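Local coordinates for sensor protein (PDB 3MXQ) that probably senses a signal through this N-terminal PAS-type domain of a histidine kinase, whose whole protein is predicted to transfer phosphate from ATP to a protein histidine, at residues Y42-V47 with K65-L70; L35-N40 with I134-L139. All blocks are in the same frame, centred on the assembly; numbering follows the deposited sequence.

Contact 1: Y42-V47 with K65-L70; sequences YVIVKV and KNILEL
Tyr42 meets Leu68 with its ring. Leu68 CD1 lies over one face of the Tyr42 ring, 3.7 Å from the centroid and shifted toward the rim, a CH-pi contact. Chi1 of -44° puts Tyr42 CG anti to the carbonyl carbon, and this atom is the ring carbon nearest to Leu68 CD1. The Tyr42 hydroxyl bonds to Asp83 of helix 75-88. Tyr42 CB touches Asn66 OD1 at 3.2 Å. Asn66, at the N-cap position of helix 67-70, accepts at OD1 from Leu68 N at 2.7 Å, a capping bond. Tyr42 O takes the amide of Ile67 in a nearly straight bond, Ile67 N to Tyr42 O 2.9 Å (168°). Val43 is bridged to Asn66, their CA atoms 4.1 Å apart. One residue on, Ile44 N donates to Lys65 O at 2.7 Å. The two backbone bonds thus flank a single beta bridge just ahead of the helix. Ile44 then turns to apolar contacts. Ile44 CG1 packs on Ile67 CG1 at 3.5 Å, the two side chains crossing at about a right angle. Ile44 CD1 meets Leu70 CD1 at 3.7 Å. Beyond Ile44 the strand leaves the helix, and Val45 and Lys46 both face Ile37 in a classic beta bulge. The whole is an N-capped short helix tied by one bridge at Val43 to the chain leading into strand 44-47, an outer strand of the antiparallel sheet within this chain's PAS fold.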
loop_
_atom_site.group_PDB
_atom_site.type_symbol
_atom_site.label_atom_id
_atom_site.label_comp_id
_atom_site.label_asym_id
_atom_site.label_seq_id
_atom_site.Cartn_x
_atom_site.Cartn_y
_atom_site.Cartn_z
ATOM N N TYR A 42 -24.990 -3.848 -15.209
ATOM C CA TYR A 42 -24.552 -4.898 -14.284
ATOM C C TYR A 42 -23.476 -5.846 -14.832
ATOM O O TYR A 42 -23.056 -6.789 -14.158
ATOM C CB TYR A 42 -25.759 -5.637 -13.682
ATOM C CG TYR A 42 -26.856 -4.685 -13.257
ATOM C CD1 TYR A 42 -26.714 -3.863 -12.134
ATOM C CD2 TYR A 42 -28.029 -4.587 -13.996
ATOM C CE1 TYR A 42 -27.728 -2.973 -11.761
ATOM C CE2 TYR A 42 -29.038 -3.708 -13.638
ATOM C CZ TYR A 42 -28.890 -2.903 -12.527
ATOM O OH TYR A 42 -29.926 -2.046 -12.203
ATOM N N VAL A 43 -23.016 -5.561 -16.044
ATOM C CA VAL A 43 -21.994 -6.361 -16.706
ATOM C C VAL A 43 -20.618 -6.061 -16.106
ATOM O O VAL A 43 -20.230 -4.898 -15.993
ATOM C CB VAL A 43 -21.991 -6.105 -18.225
ATOM C CG1 VAL A 43 -20.932 -6.943 -18.906
ATOM C CG2 VAL A 43 -23.356 -6.412 -18.820
ATOM N N ILE A 44 -19.894 -7.112 -15.718
ATOM C CA ILE A 44 -18.582 -6.958 -15.092
ATOM C C ILE A 44 -17.510 -6.535 -16.085
ATOM O O ILE A 44 -17.349 -7.127 -17.149
ATOM C CB ILE A 44 -18.148 -8.232 -14.338
ATOM C CG1 ILE A 44 -19.067 -8.462 -13.141
ATOM C CG2 ILE A 44 -16.697 -8.120 -13.857
ATOM C CD1 ILE A 44 -19.138 -9.887 -12.703
ATOM N N VAL A 45 -16.777 -5.499 -15.715
ATOM C CA VAL A 45 -15.789 -4.907 -16.598
ATOM C C VAL A 45 -14.372 -5.233 -16.136
ATOM O O VAL A 45 -13.524 -5.573 -16.936
ATOM C CB VAL A 45 -15.991 -3.384 -16.682
ATOM C CG1 VAL A 45 -14.861 -2.732 -17.458
ATOM C CG2 VAL A 45 -17.328 -3.075 -17.334
ATOM N N LYS A 46 -14.127 -5.113 -14.837
ATOM C CA LYS A 46 -12.810 -5.337 -14.263
ATOM C C LYS A 46 -12.981 -5.951 -12.895
ATOM O O LYS A 46 -13.965 -5.681 -12.202
ATOM C CB LYS A 46 -12.043 -4.012 -14.131
ATOM C CG LYS A 46 -10.869 -4.046 -13.133
ATOM C CD LYS A 46 -9.957 -2.846 -13.302
ATOM C CE LYS A 46 -8.601 -3.080 -12.640
ATOM N NZ LYS A 46 -7.702 -3.947 -13.467
ATOM N N VAL A 47 -11.995 -6.743 -12.491
ATOM C CA VAL A 47 -12.047 -7.417 -11.217
ATOM C C VAL A 47 -10.638 -7.666 -10.639
ATOM O O VAL A 47 -9.726 -8.024 -11.365
ATOM C CB VAL A 47 -12.898 -8.707 -11.366
ATOM C CG1 VAL A 47 -12.405 -9.549 -12.530
ATOM C CG2 VAL A 47 -12.903 -9.506 -10.109
ATOM N N LYS A 65 -19.850 -10.380 -18.198
ATOM C CA LYS A 65 -21.010 -11.098 -17.675
ATOM C C LYS A 65 -21.694 -10.287 -16.581
ATOM O O LYS A 65 -21.051 -9.492 -15.894
ATOM C CB LYS A 65 -20.599 -12.464 -17.131
ATOM C CG LYS A 65 -20.078 -13.414 -18.187
ATOM C CD LYS A 65 -20.087 -14.846 -17.687
ATOM C CE LYS A 65 -20.079 -15.835 -18.841
ATOM N NZ LYS A 65 -18.839 -15.708 -19.649
ATOM N N ASN A 66 -22.996 -10.502 -16.427
ATOM C CA ASN A 66 -23.818 -9.805 -15.444
ATOM C C ASN A 66 -23.599 -10.338 -14.012
ATOM O O ASN A 66 -23.759 -11.534 -13.770
ATOM C CB ASN A 66 -25.286 -9.951 -15.864
ATOM C CG ASN A 66 -26.246 -9.134 -15.011
ATOM O OD1 ASN A 66 -25.988 -8.828 -13.839
ATOM N ND2 ASN A 66 -27.382 -8.794 -15.598
ATOM N N ILE A 67 -23.252 -9.452 -13.071
ATOM C CA ILE A 67 -23.023 -9.864 -11.677
ATOM C C ILE A 67 -24.256 -10.529 -11.101
ATOM O O ILE A 67 -24.159 -11.491 -10.341
ATOM C CB ILE A 67 -22.736 -8.688 -10.735
ATOM C CG1 ILE A 67 -21.953 -7.610 -11.433
ATOM C CG2 ILE A 67 -21.898 -9.132 -9.537
ATOM C CD1 ILE A 67 -21.445 -6.591 -10.446
ATOM N N LEU A 68 -25.411 -9.980 -11.456
ATOM C CA LEU A 68 -26.687 -10.434 -10.936
ATOM C C LEU A 68 -26.965 -11.863 -11.362
ATOM O O LEU A 68 -27.583 -12.617 -10.621
ATOM C CB LEU A 68 -27.815 -9.480 -11.352
ATOM C CG LEU A 68 -27.635 -8.016 -10.911
ATOM C CD1 LEU A 68 -28.704 -7.129 -11.488
ATOM C CD2 LEU A 68 -27.619 -7.862 -9.400
ATOM N N GLU A 69 -26.478 -12.245 -12.539
ATOM C CA GLU A 69 -26.597 -13.634 -12.990
ATOM C C GLU A 69 -25.544 -14.555 -12.362
ATOM O O GLU A 69 -25.818 -15.732 -12.117
ATOM C CB GLU A 69 -26.558 -13.721 -14.517
ATOM C CG GLU A 69 -27.741 -13.027 -15.195
ATOM C CD GLU A 69 -27.605 -12.928 -16.711
ATOM O OE1 GLU A 69 -26.462 -12.916 -17.226
ATOM O OE2 GLU A 69 -28.653 -12.850 -17.392
ATOM N N LEU A 70 -24.356 -14.015 -12.090
ATOM C CA LEU A 70 -23.251 -14.806 -11.553
ATOM C C LEU A 70 -23.408 -15.106 -10.077
ATOM O O LEU A 70 -22.875 -16.091 -9.583
ATOM C CB LEU A 70 -21.907 -14.130 -11.816
ATOM C CG LEU A 70 -21.336 -14.274 -13.233
ATOM C CD1 LEU A 70 -20.151 -13.357 -13.455
ATOM C CD2 LEU A 70 -20.947 -15.721 -13.545
#

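Contact 2: L35-N40 with I134-L139; sequences LCIVRN and IEHVCL
Val38 and Val137 form a hydrogen-bonded antiparallel pair, and Val38 CG2 meets Val137 CG2 at 3.8 Å on the face shared with Cys36 and Leu139. Val38 CG2 sits between its own backbone N and carbonyl carbon, and this branch does the touching. Two backbone bonds join this pair, and two more join Cys36 and Leu139. In that second pair Cys36 CB and Leu139 CB are 4.3 Å apart. On the other face Ile37 lies against Cys138. Ile37 CD1 reaches Cys138 SG at 3.7 Å. Leu35 CD1 lies 3.8 Å from Cys138 SG. With Cys138 SG anti to its backbone N (chi1 -174°), the sulfur lies near both methyls. Ile37 CG2 touches His136 CB at 3.8 Å, the two side chains crossing obliquely. Arg39 and His136 diverge, and the guanidinium of Arg39 pairs with Asp41. Just past the strand, Asn40 ND2 donates to Ile134 O at 3.2 Å, and the acceptor lies 21° out of the amide plane of Asn40. Strand 44-47 flanks strand 34-39, and strand 118-128 flanks strand 134-145. Helix 75-88 covers Val137 and Ile134, Ile67 of helix 67-70 packs on Leu139, and Leu22 of the second subunit packs on Leu35 and Ile37.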
loop_
_atom_site.group_PDB
_atom_site.type_symbol
_atom_site.label_atom_id
_atom_site.label_comp_id
_atom_site.label_asym_id
_atom_site.label_seq_id
_atom_site.Cartn_x
_atom_site.Cartn_y
_atom_site.Cartn_z
ATOM N N LEU A 35 -12.515 -6.230 -5.206
ATOM C CA LEU A 35 -12.845 -5.059 -6.007
ATOM C C LEU A 35 -13.384 -5.470 -7.352
ATOM O O LEU A 35 -12.809 -6.326 -8.024
ATOM C CB LEU A 35 -11.629 -4.157 -6.203
ATOM C CG LEU A 35 -11.941 -2.962 -7.113
ATOM C CD1 LEU A 35 -11.488 -1.625 -6.505
ATOM C CD2 LEU A 35 -11.385 -3.167 -8.523
ATOM N N CYS A 36 -14.470 -4.821 -7.752
ATOM C CA CYS A 36 -15.171 -5.159 -8.975
ATOM C C CYS A 36 -15.759 -3.910 -9.620
ATOM O O CYS A 36 -16.414 -3.129 -8.944
ATOM C CB CYS A 36 -16.292 -6.113 -8.614
ATOM S SG CYS A 36 -17.226 -6.614 -10.021
ATOM N N ILE A 37 -15.532 -3.701 -10.910
ATOM C CA ILE A 37 -16.200 -2.587 -11.584
ATOM C C ILE A 37 -17.307 -3.151 -12.459
ATOM O O ILE A 37 -17.090 -4.107 -13.215
ATOM C CB ILE A 37 -15.263 -1.732 -12.516
ATOM C CG1 ILE A 37 -13.880 -1.473 -11.911
ATOM C CG2 ILE A 37 -15.943 -0.409 -12.918
ATOM C CD1 ILE A 37 -13.867 -0.565 -10.707
ATOM N N VAL A 38 -18.481 -2.542 -12.389
ATOM C CA VAL A 38 -19.569 -2.968 -13.247
ATOM C C VAL A 38 -20.123 -1.841 -14.083
ATOM O O VAL A 38 -20.181 -0.697 -13.650
ATOM C CB VAL A 38 -20.686 -3.653 -12.448
ATOM C CG1 VAL A 38 -20.071 -4.678 -11.535
ATOM C CG2 VAL A 38 -21.481 -2.652 -11.635
ATOM N N ARG A 39 -20.516 -2.181 -15.299
ATOM C CA ARG A 39 -21.206 -1.267 -16.178
ATOM C C ARG A 39 -22.568 -0.984 -15.543
ATOM O O ARG A 39 -22.935 -1.632 -14.554
ATOM C CB ARG A 39 -21.364 -1.938 -17.533
ATOM C CG ARG A 39 -21.085 -1.046 -18.713
ATOM C CD ARG A 39 -20.725 -1.869 -19.949
ATOM N NE ARG A 39 -21.820 -2.711 -20.438
ATOM C CZ ARG A 39 -21.655 -3.797 -21.196
ATOM N NH1 ARG A 39 -20.442 -4.200 -21.550
ATOM N NH2 ARG A 39 -22.709 -4.493 -21.593
ATOM N N ASN A 40 -23.318 -0.018 -16.064
ATOM C CA ASN A 40 -24.601 0.309 -15.437
ATOM C C ASN A 40 -25.710 -0.689 -15.770
ATOM O O ASN A 40 -26.827 -0.576 -15.269
ATOM C CB ASN A 40 -25.025 1.767 -15.693
ATOM C CG ASN A 40 -25.192 2.101 -17.176
ATOM O OD1 ASN A 40 -25.236 1.223 -18.043
ATOM N ND2 ASN A 40 -25.287 3.392 -17.467
ATOM N N ILE A 134 -23.493 8.439 -15.094
ATOM C CA ILE A 134 -22.866 7.344 -14.363
ATOM C C ILE A 134 -22.946 6.060 -15.179
ATOM O O ILE A 134 -24.005 5.457 -15.316
ATOM C CB ILE A 134 -23.478 7.145 -12.968
ATOM C CG1 ILE A 134 -23.288 8.402 -12.131
ATOM C CG2 ILE A 134 -22.806 5.994 -12.256
ATOM C CD1 ILE A 134 -24.079 8.403 -10.843
ATOM N N GLU A 135 -21.805 5.647 -15.712
ATOM C CA GLU A 135 -21.755 4.519 -16.634
ATOM C C GLU A 135 -21.123 3.266 -16.025
ATOM O O GLU A 135 -21.315 2.158 -16.529
ATOM C CB GLU A 135 -21.051 4.927 -17.936
ATOM C CG GLU A 135 -21.778 6.057 -18.652
ATOM C CD GLU A 135 -21.736 5.949 -20.166
ATOM O OE1 GLU A 135 -20.627 6.061 -20.744
ATOM O OE2 GLU A 135 -22.819 5.772 -20.780
ATOM N N HIS A 136 -20.365 3.452 -14.950
ATOM C CA HIS A 136 -19.854 2.331 -14.188
ATOM C C HIS A 136 -20.059 2.584 -12.714
ATOM O O HIS A 136 -20.146 3.740 -12.287
ATOM C CB HIS A 136 -18.364 2.133 -14.436
ATOM C CG HIS A 136 -18.010 1.979 -15.875
ATOM N ND1 HIS A 136 -17.760 3.057 -16.694
ATOM C CD2 HIS A 136 -17.864 0.877 -16.645
ATOM C CE1 HIS A 136 -17.473 2.624 -17.909
ATOM N NE2 HIS A 136 -17.527 1.305 -17.906
ATOM N N VAL A 137 -20.145 1.506 -11.937
ATOM C CA VAL A 137 -19.909 1.627 -10.506
ATOM C C VAL A 137 -18.830 0.660 -10.016
ATOM O O VAL A 137 -18.672 -0.445 -10.542
ATOM C CB VAL A 137 -21.196 1.552 -9.649
ATOM C CG1 VAL A 137 -22.384 1.988 -10.463
ATOM C CG2 VAL A 137 -21.410 0.171 -9.100
ATOM N N CYS A 138 -18.085 1.128 -9.019
ATOM C CA CYS A 138 -17.071 0.364 -8.342
ATOM C C CYS A 138 -17.636 -0.327 -7.098
ATOM O O CYS A 138 -18.410 0.263 -6.351
ATOM C CB CYS A 138 -15.978 1.328 -7.933
ATOM S SG CYS A 138 -14.535 0.565 -7.214
ATOM N N LEU A 139 -17.252 -1.579 -6.879
ATOM C CA LEU A 139 -17.686 -2.339 -5.696
ATOM C C LEU A 139 -16.473 -2.883 -4.969
ATOM O O LEU A 139 -15.567 -3.460 -5.582
ATOM C CB LEU A 139 -18.586 -3.518 -6.066
ATOM C CG LEU A 139 -19.763 -3.303 -7.013
ATOM C CD1 LEU A 139 -20.502 -4.603 -7.224
ATOM C CD2 LEU A 139 -20.682 -2.301 -6.418
#

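In the fold
Contact 2 is the more buried of the two and lies within the sheet. Contact 1 is partly buried and joins the outer strand 44-47 to the short helix 67-70. Strands 34-39 and 44-47 follow each other in the chain and are sheet neighbours, linked by probable backbone hydrogen bonds between Ile37 and both Val45 and Lys46. Along the chain, contact 1 is nested inside the loop closed by contact 2. Backbone pairing and aliphatic and cysteine side chains hold contact 2, with one side-chain amide bond at its end. Contact 1 relies on one bridge, a helix cap, an aromatic face and aliphatic packing of Ile44. Ile67 on Leu139 and Ile44 on Cys36 link them.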